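Local coordinates for protein GRMZM2G135359 pseudokinase (Zea mays, PDB 6CPY) that probably acts as a membrane-bound receptor-like pseudokinase, whose kinase-fold domain may bind ATP, at residues A[29-34]-A[106-112]; A[40-46]-A[57-61]; A[66-72]-A[118-124]. All blocks are in the same frame, centred on the assembly; numbering follows the deposited sequence.

The three contacts illustrate how a kinase N-lobe is assembled around one antiparallel sheet, ordered 47-50, 54-60, 66-72, 117-123, 106-112. Contact 3 pairs two inner strands of that sheet, contact 1 lays an N-terminal segment along the edge strand 106-112, and contact 2 ties the end of helix 34-40 to strand 54-60. Contact 3 lies about 9 Å, centre to centre, from each of the others, which are about 14 Å apart. Along the chain, contact 2 is nested within the loop closed by contact 1, contact 3 follows contact 2 in series, and contacts 1 and 3 cross. Sequence preceding the sheet thereby becomes part of the lobe, bound at two places.

Contact 1 (A[29-34]-A[106-112]); sequences VPSLKR and LLGYCEE
Residues 29-33 are extended (phi -70 to -122°, psi 132 to 154°) beside strand 106-112, the segments' end-to-end directions 38° apart; Lys33 is the N-cap and Arg34 starts helix 34-40. CA atoms pair Pro30 with Gly108 (4.9 Å), Ser31 with Tyr109 (5.2 Å) and Leu32 with Cys110 (5.1 Å). Two backbone hydrogen bonds create a single bridge at Ser31 and Tyr109: Tyr109 N gives to Pro30 O (3.1 Å) and Leu32 N to Tyr109 O (2.8 Å). Apolar contacts gather around Val29, whose CG2 lies 4.1 Å from Leu106 CD2 and 3.8 Å from Tyr109 CD1. The Tyr109 side chain, chi1 p, brings its ring under the leader; Ser31 CA sits 4.0 Å from the ring centroid as a CH-pi contact. Gly108 matters: an ideal CB would clash with Leu32 CD1 at 2.9 Å. Cys110 SG closely approaches Leu32 O (3.3 Å). The polar link is a water accepting from Arg34 N (2.9 Å) and donating to Glu112 OE1 (2.7 Å). The Arg34 guanidinium turns to Glu38 and Thr117. Strand 106-112 is an outermost strand of the kinase N-lobe sheet, and Leu107 and Gly108, both opposite Val121, form a classic beta bulge in it.

Contact 2 (A[40-46]-A[57-61]); sequences ACEDFSN and YKGTL
Helix 34-40 ends at Ala40, and the chain turns back through Glu42, Asp43 and Phe44, all with positive phi (50 to 60°), to Asn46. Glu42 is the C-prime residue of a Schellman motif, in which Asp43 N reaches back to Glu38 O. Two acceptors of this turn are met by strand 57-60: Ala40 O takes Thr60 N at 2.9 Å, and Asn46 O takes Lys58 N at 2.8 Å, almost linearly. Cys41 and Gly59 approach to 4.0 Å between CA atoms; a CB on Gly59 would stand only 2.7 Å from Cys41 SG, a clash. The strand so held belongs to the hairpin of 47-50 and 54-60, counterpart of the one carrying the glycine-rich loop in active kinases; here that loop lacks the full glycine pattern. One water fills the gap between turn and strand, accepting from Asn46 N (2.8 Å); Cys41 O (2.7 Å) and Lys58 O (2.9 Å), with other acceptors nearby, compete for its two protons. Within the turn, Ser45 OG, chi1 p, gives to Glu42 O at 2.7 Å. Phe44 and Tyr57, both chi1 m, make an edge-to-face pair, centroids 5.5 Å apart and planes at 66°, the Tyr57 face also receiving Phe44 CB 3.9 Å from its centroid. Lys58 NZ is satisfied beyond this contact, by a salt bridge to Glu66.

Contact 3 (A[66-72]-A[118-124]); sequences EIAVASS and RVMVFEY
On the face carrying Val69, Val121, Ser71 and Val119, Val69 CG1 touches Val119 CB (3.8 Å), and Ile67 CG2 meets Val121 CG1 (3.7 Å) at its end. The other face carries Ala68, Ala70, Met120 and Phe122, with Ala70 CB 4.0 Å from Phe122 CE2; Phe122 and Met120, both chi1 m, reach on to Leu106. The strands are antiparallel, axes 4.6 Å apart at closest, directions 146° apart. Hydrogen bonds pair Ala68 N with Phe122 O (2.9 Å), Phe122 N with Ala68 O (2.8 Å), Ala70 N with Met120 O (2.8 Å) and Met120 N with Ala70 O (2.9 Å); Ser72 N extends the ladder to Arg118 O (3.1 Å). Ile67, Val69 and Ser71 face Glu123, Val121 and Val119 in non-hydrogen-bonded pairs. At one end a water joins Ser71 OG (2.7 Å) and Arg118 N (2.9 Å), while Arg118 bridges Glu113 and Glu85. At the other, a water donates to Glu66 O (2.7 Å) and weakly accepts from Tyr124 N (3.4 Å); Tyr124, directed toward 66-72, puts CE2 3.6 Å from Glu66 OE1, salt-bridged to Lys58. Ala70 appears, by sequence, to replace the ATP-binding lysine of active kinases: a methyl supplies no charge for phosphate, consistent with a pseudokinase.

Contact 1 (A[29-34]-A[106-112])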
loop_
_atom_site.group_PDB
_atom_site.type_symbol
_atom_site.label_atom_id
_atom_site.label_comp_id
_atom_site.label_asym_id
_atom_site.label_seq_id
_atom_site.Cartn_x
_atom_site.Cartn_y
_atom_site.Cartn_z
ATOM N N VAL A 29 -11.075 -10.121 -12.826
ATOM C CA VAL A 29 -11.465 -8.701 -12.759
ATOM C C VAL A 29 -11.665 -8.227 -14.205
ATOM O O VAL A 29 -11.044 -8.768 -15.106
ATOM C CB VAL A 29 -10.418 -7.803 -12.048
ATOM C CG1 VAL A 29 -10.052 -8.375 -10.683
ATOM C CG2 VAL A 29 -9.165 -7.598 -12.889
ATOM N N PRO A 30 -12.506 -7.202 -14.425
ATOM C CA PRO A 30 -12.837 -6.905 -15.815
ATOM C C PRO A 30 -11.722 -6.290 -16.657
ATOM O O PRO A 30 -10.908 -5.491 -16.170
ATOM C CB PRO A 30 -14.001 -5.917 -15.698
ATOM C CG PRO A 30 -13.823 -5.272 -14.373
ATOM C CD PRO A 30 -13.256 -6.346 -13.489
ATOM N N SER A 31 -11.717 -6.671 -17.930
ATOM C CA SER A 31 -10.961 -5.967 -18.952
ATOM C C SER A 31 -11.754 -4.737 -19.371
ATOM O O SER A 31 -12.962 -4.818 -19.623
ATOM C CB SER A 31 -10.730 -6.890 -20.152
ATOM O OG SER A 31 -10.052 -6.221 -21.192
ATOM N N LEU A 32 -11.090 -3.591 -19.424
ATOM C CA LEU A 32 -11.715 -2.369 -19.875
ATOM C C LEU A 32 -11.157 -1.972 -21.233
ATOM O O LEU A 32 -9.968 -2.139 -21.500
ATOM C CB LEU A 32 -11.495 -1.253 -18.860
ATOM C CG LEU A 32 -12.181 -1.528 -17.517
ATOM C CD1 LEU A 32 -11.630 -0.629 -16.422
ATOM C CD2 LEU A 32 -13.686 -1.361 -17.648
ATOM N N LYS A 33 -12.018 -1.450 -22.098
ATOM C CA LYS A 33 -11.559 -0.932 -23.390
ATOM C C LYS A 33 -10.752 0.327 -23.189
ATOM O O LYS A 33 -11.073 1.131 -22.316
ATOM C CB LYS A 33 -12.755 -0.628 -24.299
ATOM C CG LYS A 33 -13.546 -1.864 -24.689
ATOM C CD LYS A 33 -14.674 -1.510 -25.651
ATOM C CE LYS A 33 -15.280 -2.743 -26.298
ATOM N NZ LYS A 33 -16.193 -3.476 -25.379
ATOM N N ARG A 34 -9.719 0.544 -24.000
ATOM C CA ARG A 34 -9.002 1.817 -23.913
ATOM C C ARG A 34 -9.949 3.005 -24.129
ATOM O O ARG A 34 -9.821 4.029 -23.472
ATOM C CB ARG A 34 -7.830 1.909 -24.889
ATOM C CG ARG A 34 -6.917 3.096 -24.561
ATOM C CD ARG A 34 -5.953 3.450 -25.667
ATOM N NE ARG A 34 -5.512 4.848 -25.577
ATOM C CZ ARG A 34 -4.451 5.284 -24.906
ATOM N NH1 ARG A 34 -3.667 4.452 -24.229
ATOM N NH2 ARG A 34 -4.163 6.569 -24.916
ATOM N N LEU A 106 -7.646 -3.672 -6.905
ATOM C CA LEU A 106 -7.658 -3.717 -8.360
ATOM C C LEU A 106 -9.084 -3.875 -8.882
ATOM O O LEU A 106 -9.777 -4.858 -8.544
ATOM C CB LEU A 106 -6.807 -4.907 -8.828
ATOM C CG LEU A 106 -6.626 -5.044 -10.340
ATOM C CD1 LEU A 106 -5.807 -3.904 -10.905
ATOM C CD2 LEU A 106 -5.961 -6.383 -10.626
ATOM N N LEU A 107 -9.536 -2.899 -9.674
ATOM C CA LEU A 107 -10.908 -2.864 -10.203
ATOM C C LEU A 107 -11.019 -3.253 -11.680
ATOM O O LEU A 107 -12.127 -3.456 -12.187
ATOM C CB LEU A 107 -11.487 -1.458 -10.059
ATOM C CG LEU A 107 -11.598 -0.926 -8.630
ATOM C CD1 LEU A 107 -12.125 0.513 -8.637
ATOM C CD2 LEU A 107 -12.470 -1.845 -7.789
ATOM N N GLY A 108 -9.887 -3.300 -12.372
ATOM C CA GLY A 108 -9.871 -3.647 -13.785
ATOM C C GLY A 108 -8.499 -3.506 -14.393
ATOM O O GLY A 108 -7.536 -3.140 -13.720
ATOM N N TYR A 109 -8.389 -3.814 -15.680
ATOM C CA TYR A 109 -7.121 -3.652 -16.370
ATOM C C TYR A 109 -7.405 -3.330 -17.831
ATOM O O TYR A 109 -8.521 -3.536 -18.299
ATOM C CB TYR A 109 -6.260 -4.903 -16.235
ATOM C CG TYR A 109 -6.805 -6.096 -16.972
ATOM C CD1 TYR A 109 -7.705 -6.953 -16.366
ATOM C CD2 TYR A 109 -6.437 -6.347 -18.290
ATOM C CE1 TYR A 109 -8.230 -8.042 -17.048
ATOM C CE2 TYR A 109 -6.955 -7.437 -18.977
ATOM C CZ TYR A 109 -7.846 -8.279 -18.342
ATOM O OH TYR A 109 -8.365 -9.371 -19.002
ATOM N N CYS A 110 -6.416 -2.786 -18.524
ATOM C CA CYS A 110 -6.571 -2.519 -19.954
ATOM C C CYS A 110 -5.254 -2.745 -20.666
ATOM O O CYS A 110 -4.218 -2.135 -20.336
ATOM C CB CYS A 110 -7.102 -1.111 -20.206
ATOM S SG CYS A 110 -7.081 -0.605 -21.953
ATOM N N GLU A 111 -5.305 -3.672 -21.614
ATOM C CA GLU A 111 -4.242 -3.916 -22.550
ATOM C C GLU A 111 -4.808 -3.545 -23.907
ATOM O O GLU A 111 -5.877 -4.035 -24.300
ATOM C CB GLU A 111 -3.886 -5.393 -22.630
ATOM C CG GLU A 111 -3.433 -6.034 -21.356
ATOM C CD GLU A 111 -2.684 -7.316 -21.654
ATOM O OE1 GLU A 111 -1.450 -7.258 -21.690
ATOM O OE2 GLU A 111 -3.332 -8.350 -21.912
ATOM N N GLU A 112 -4.088 -2.701 -24.616
ATOM C CA GLU A 112 -4.475 -2.295 -25.964
ATOM C C GLU A 112 -3.186 -2.072 -26.697
ATOM O O GLU A 112 -2.223 -1.570 -26.113
ATOM C CB GLU A 112 -5.336 -1.023 -25.928
ATOM C CG GLU A 112 -5.586 -0.357 -27.278
ATOM C CD GLU A 112 -6.289 -1.255 -28.265
ATOM O OE1 GLU A 112 -7.363 -1.796 -27.913
ATOM O OE2 GLU A 112 -5.769 -1.417 -29.399
HETATM O O HOH W 1 -9.018 -1.531 -25.838
#

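Contact 2 (A[40-46]-A[57-61])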
loop_
_atom_site.group_PDB
_atom_site.type_symbol
_atom_site.label_atom_id
_atom_site.label_comp_id
_atom_site.label_asym_id
_atom_site.label_seq_id
_atom_site.Cartn_x
_atom_site.Cartn_y
_atom_site.Cartn_z
ATOM N N ALA A 40 -13.025 8.019 -19.298
ATOM C CA ALA A 40 -12.971 8.073 -17.833
ATOM C C ALA A 40 -11.874 8.993 -17.300
ATOM O O ALA A 40 -12.083 9.670 -16.292
ATOM C CB ALA A 40 -12.803 6.679 -17.264
ATOM N N CYS A 41 -10.719 9.011 -17.960
ATOM C CA CYS A 41 -9.569 9.802 -17.508
ATOM C C CYS A 41 -9.295 11.059 -18.327
ATOM O O CYS A 41 -8.190 11.588 -18.261
ATOM C CB CYS A 41 -8.303 8.947 -17.516
ATOM S SG CYS A 41 -8.469 7.412 -16.606
ATOM N N GLU A 42 -10.280 11.534 -19.088
ATOM C CA GLU A 42 -10.108 12.738 -19.917
ATOM C C GLU A 42 -8.838 12.639 -20.755
ATOM O O GLU A 42 -8.001 13.540 -20.737
ATOM C CB GLU A 42 -10.048 14.002 -19.044
ATOM C CG GLU A 42 -11.199 14.173 -18.066
ATOM C CD GLU A 42 -12.412 14.843 -18.677
ATOM O OE1 GLU A 42 -12.649 14.676 -19.897
ATOM O OE2 GLU A 42 -13.137 15.534 -17.927
ATOM N N ASP A 43 -8.692 11.522 -21.465
ATOM C CA ASP A 43 -7.492 11.234 -22.251
ATOM C C ASP A 43 -6.187 11.369 -21.437
ATOM O O ASP A 43 -5.177 11.852 -21.937
ATOM C CB ASP A 43 -7.458 12.106 -23.523
ATOM C CG ASP A 43 -8.520 11.695 -24.544
ATOM O OD1 ASP A 43 -8.517 10.518 -24.969
ATOM O OD2 ASP A 43 -9.344 12.552 -24.937
ATOM N N PHE A 44 -6.223 10.926 -20.181
ATOM C CA PHE A 44 -5.036 10.868 -19.326
ATOM C C PHE A 44 -4.372 12.242 -19.099
ATOM O O PHE A 44 -3.146 12.371 -19.130
ATOM C CB PHE A 44 -4.056 9.820 -19.877
ATOM C CG PHE A 44 -4.713 8.497 -20.172
ATOM C CD1 PHE A 44 -5.049 7.628 -19.138
ATOM C CD2 PHE A 44 -5.043 8.141 -21.468
ATOM C CE1 PHE A 44 -5.678 6.417 -19.398
ATOM C CE2 PHE A 44 -5.678 6.936 -21.734
ATOM C CZ PHE A 44 -5.998 6.074 -20.701
ATOM N N SER A 45 -5.202 13.245 -18.819
ATOM C CA SER A 45 -4.751 14.629 -18.623
ATOM C C SER A 45 -4.723 15.056 -17.158
ATOM O O SER A 45 -4.288 16.164 -16.848
ATOM C CB SER A 45 -5.648 15.590 -19.406
ATOM O OG SER A 45 -7.012 15.454 -19.033
ATOM N N ASN A 46 -5.165 14.185 -16.255
ATOM C CA ASN A 46 -5.279 14.535 -14.845
ATOM C C ASN A 46 -4.362 13.642 -14.002
ATOM O O ASN A 46 -4.724 12.524 -13.653
ATOM C CB ASN A 46 -6.741 14.393 -14.420
ATOM C CG ASN A 46 -7.026 14.998 -13.064
ATOM O OD1 ASN A 46 -6.152 15.591 -12.432
ATOM N ND2 ASN A 46 -8.269 14.849 -12.604
ATOM N N TYR A 57 -3.006 8.245 -13.067
ATOM C CA TYR A 57 -3.996 9.147 -13.633
ATOM C C TYR A 57 -5.309 9.035 -12.906
ATOM O O TYR A 57 -5.726 7.953 -12.500
ATOM C CB TYR A 57 -4.211 8.848 -15.115
ATOM C CG TYR A 57 -2.992 9.097 -15.959
ATOM C CD1 TYR A 57 -2.587 10.396 -16.258
ATOM C CD2 TYR A 57 -2.230 8.037 -16.455
ATOM C CE1 TYR A 57 -1.464 10.634 -17.025
ATOM C CE2 TYR A 57 -1.106 8.268 -17.235
ATOM C CZ TYR A 57 -0.732 9.568 -17.512
ATOM O OH TYR A 57 0.382 9.828 -18.268
ATOM N N LYS A 58 -5.977 10.172 -12.759
ATOM C CA LYS A 58 -7.287 10.207 -12.147
ATOM C C LYS A 58 -8.339 9.987 -13.222
ATOM O O LYS A 58 -8.252 10.539 -14.323
ATOM C CB LYS A 58 -7.515 11.563 -11.463
ATOM C CG LYS A 58 -8.896 11.757 -10.873
ATOM C CD LYS A 58 -9.118 10.882 -9.651
ATOM C CE LYS A 58 -10.581 10.827 -9.261
ATOM N NZ LYS A 58 -11.137 12.167 -8.950
ATOM N N GLY A 59 -9.340 9.177 -12.898
ATOM C CA GLY A 59 -10.514 9.076 -13.739
ATOM C C GLY A 59 -11.783 8.826 -12.950
ATOM O O GLY A 59 -11.760 8.679 -11.726
ATOM N N THR A 60 -12.895 8.790 -13.675
ATOM C CA THR A 60 -14.192 8.424 -13.133
ATOM C C THR A 60 -14.912 7.568 -14.154
ATOM O O THR A 60 -15.125 7.999 -15.295
ATOM C CB THR A 60 -15.058 9.666 -12.830
ATOM O OG1 THR A 60 -14.307 10.580 -12.028
ATOM C CG2 THR A 60 -16.334 9.275 -12.079
ATOM N N LEU A 61 -15.268 6.352 -13.749
ATOM C CA LEU A 61 -16.003 5.442 -14.618
ATOM C C LEU A 61 -17.437 5.934 -14.791
ATOM O O LEU A 61 -17.917 6.746 -14.002
ATOM C CB LEU A 61 -15.981 4.022 -14.040
ATOM C CG LEU A 61 -14.607 3.359 -13.960
ATOM C CD1 LEU A 61 -14.703 2.047 -13.208
ATOM C CD2 LEU A 61 -14.008 3.145 -15.348
HETATM O O HOH W 2 -6.347 11.618 -16.296
#

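Contact 3 (A[66-72]-A[118-124])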
loop_
_atom_site.group_PDB
_atom_site.type_symbol
_atom_site.label_atom_id
_atom_site.label_comp_id
_atom_site.label_asym_id
_atom_site.label_seq_id
_atom_site.Cartn_x
_atom_site.Cartn_y
_atom_site.Cartn_z
ATOM N N GLU A 66 -14.775 6.557 -8.795
ATOM C CA GLU A 66 -13.511 7.219 -9.063
ATOM C C GLU A 66 -12.388 6.182 -9.071
ATOM O O GLU A 66 -12.410 5.229 -8.287
ATOM C CB GLU A 66 -13.260 8.317 -8.035
ATOM C CG GLU A 66 -14.240 9.475 -8.175
ATOM C CD GLU A 66 -14.012 10.547 -7.130
ATOM O OE1 GLU A 66 -13.128 11.417 -7.313
ATOM O OE2 GLU A 66 -14.711 10.498 -6.110
ATOM N N ILE A 67 -11.421 6.379 -9.952
ATOM C CA ILE A 67 -10.347 5.413 -10.162
ATOM C C ILE A 67 -8.998 6.092 -10.222
ATOM O O ILE A 67 -8.870 7.267 -10.583
ATOM C CB ILE A 67 -10.557 4.586 -11.459
ATOM C CG1 ILE A 67 -10.707 5.489 -12.684
ATOM C CG2 ILE A 67 -11.780 3.690 -11.316
ATOM C CD1 ILE A 67 -10.848 4.749 -14.001
ATOM N N ALA A 68 -7.980 5.329 -9.861
ATOM C CA ALA A 68 -6.617 5.721 -10.079
ATOM C C ALA A 68 -6.065 4.704 -11.056
ATOM O O ALA A 68 -6.105 3.493 -10.793
ATOM C CB ALA A 68 -5.839 5.699 -8.779
ATOM N N VAL A 69 -5.549 5.201 -12.169
ATOM C CA VAL A 69 -5.089 4.348 -13.248
ATOM C C VAL A 69 -3.576 4.361 -13.272
ATOM O O VAL A 69 -2.971 5.410 -13.450
ATOM C CB VAL A 69 -5.664 4.837 -14.579
ATOM C CG1 VAL A 69 -5.121 4.019 -15.740
ATOM C CG2 VAL A 69 -7.184 4.786 -14.515
ATOM N N ALA A 70 -2.972 3.191 -13.067
ATOM C CA ALA A 70 -1.523 3.040 -13.106
ATOM C C ALA A 70 -1.153 2.614 -14.514
ATOM O O ALA A 70 -1.625 1.580 -14.989
ATOM C CB ALA A 70 -1.061 1.999 -12.095
ATOM N N SER A 71 -0.300 3.405 -15.169
ATOM C CA SER A 71 0.025 3.216 -16.574
ATOM C C SER A 71 1.526 3.051 -16.724
ATOM O O SER A 71 2.307 3.818 -16.144
ATOM C CB SER A 71 -0.453 4.418 -17.401
ATOM O OG SER A 71 -0.165 4.269 -18.791
ATOM N N SER A 72 1.922 2.048 -17.505
ATOM C CA SER A 72 3.321 1.798 -17.796
ATOM C C SER A 72 3.965 3.016 -18.440
ATOM O O SER A 72 3.308 3.780 -19.142
ATOM C CB SER A 72 3.452 0.595 -18.745
ATOM O OG SER A 72 4.821 0.322 -19.039
ATOM N N ARG A 118 -0.669 -0.362 -21.339
ATOM C CA ARG A 118 -0.645 -1.400 -20.324
ATOM C C ARG A 118 -0.977 -0.724 -19.011
ATOM O O ARG A 118 -0.126 -0.056 -18.425
ATOM C CB ARG A 118 0.729 -2.073 -20.262
ATOM C CG ARG A 118 1.066 -2.960 -21.453
ATOM C CD ARG A 118 0.182 -4.192 -21.492
ATOM N NE ARG A 118 0.552 -5.121 -22.549
ATOM C CZ ARG A 118 0.305 -4.942 -23.850
ATOM N NH1 ARG A 118 -0.291 -3.840 -24.293
ATOM N NH2 ARG A 118 0.689 -5.871 -24.721
ATOM N N VAL A 119 -2.235 -0.827 -18.598
ATOM C CA VAL A 119 -2.672 -0.174 -17.358
ATOM C C VAL A 119 -3.409 -1.109 -16.419
ATOM O O VAL A 119 -3.960 -2.153 -16.815
ATOM C CB VAL A 119 -3.537 1.108 -17.576
ATOM C CG1 VAL A 119 -2.995 2.010 -18.679
ATOM C CG2 VAL A 119 -4.998 0.785 -17.764
ATOM N N MET A 120 -3.438 -0.690 -15.157
ATOM C CA MET A 120 -4.177 -1.346 -14.106
ATOM C C MET A 120 -5.006 -0.274 -13.436
ATOM O O MET A 120 -4.529 0.844 -13.221
ATOM C CB MET A 120 -3.217 -2.010 -13.102
ATOM C CG MET A 120 -2.501 -3.201 -13.722
ATOM S SD MET A 120 -1.391 -4.055 -12.595
ATOM C CE MET A 120 -0.369 -4.948 -13.775
ATOM N N VAL A 121 -6.257 -0.611 -13.156
ATOM C CA VAL A 121 -7.232 0.335 -12.647
ATOM C C VAL A 121 -7.494 0.027 -11.173
ATOM O O VAL A 121 -7.933 -1.068 -10.830
ATOM C CB VAL A 121 -8.552 0.244 -13.435
ATOM C CG1 VAL A 121 -9.595 1.215 -12.884
ATOM C CG2 VAL A 121 -8.304 0.464 -14.914
ATOM N N PHE A 122 -7.259 1.019 -10.312
ATOM C CA PHE A 122 -7.388 0.831 -8.879
ATOM C C PHE A 122 -8.423 1.756 -8.276
ATOM O O PHE A 122 -8.790 2.775 -8.872
ATOM C CB PHE A 122 -6.052 1.104 -8.204
ATOM C CG PHE A 122 -4.994 0.104 -8.533
ATOM C CD1 PHE A 122 -4.927 -1.102 -7.846
ATOM C CD2 PHE A 122 -4.053 0.371 -9.509
ATOM C CE1 PHE A 122 -3.948 -2.028 -8.145
ATOM C CE2 PHE A 122 -3.075 -0.546 -9.807
ATOM C CZ PHE A 122 -3.018 -1.746 -9.126
ATOM N N GLU A 123 -8.870 1.402 -7.076
ATOM C CA GLU A 123 -9.692 2.310 -6.263
ATOM C C GLU A 123 -8.962 3.629 -6.056
ATOM O O GLU A 123 -7.742 3.647 -5.891
ATOM C CB GLU A 123 -9.978 1.703 -4.894
ATOM C CG GLU A 123 -10.930 0.530 -4.925
ATOM C CD GLU A 123 -11.084 -0.145 -3.574
ATOM O OE1 GLU A 123 -10.135 -0.082 -2.756
ATOM O OE2 GLU A 123 -12.138 -0.782 -3.361
ATOM N N TYR A 124 -9.711 4.737 -6.057
ATOM C CA TYR A 124 -9.139 6.073 -5.825
ATOM C C TYR A 124 -9.249 6.428 -4.353
ATOM O O TYR A 124 -10.310 6.258 -3.775
ATOM C CB TYR A 124 -9.925 7.130 -6.604
ATOM C CG TYR A 124 -9.520 8.560 -6.317
ATOM C CD1 TYR A 124 -8.262 9.023 -6.671
ATOM C CD2 TYR A 124 -10.411 9.461 -5.734
ATOM C CE1 TYR A 124 -7.879 10.330 -6.416
ATOM C CE2 TYR A 124 -10.043 10.783 -5.507
ATOM C CZ TYR A 124 -8.776 11.205 -5.851
ATOM O OH TYR A 124 -8.374 12.506 -5.622
HETATM O O HOH W 3 -12.958 3.801 -6.010
HETATM O O HOH W 4 0.153 2.402 -20.741
#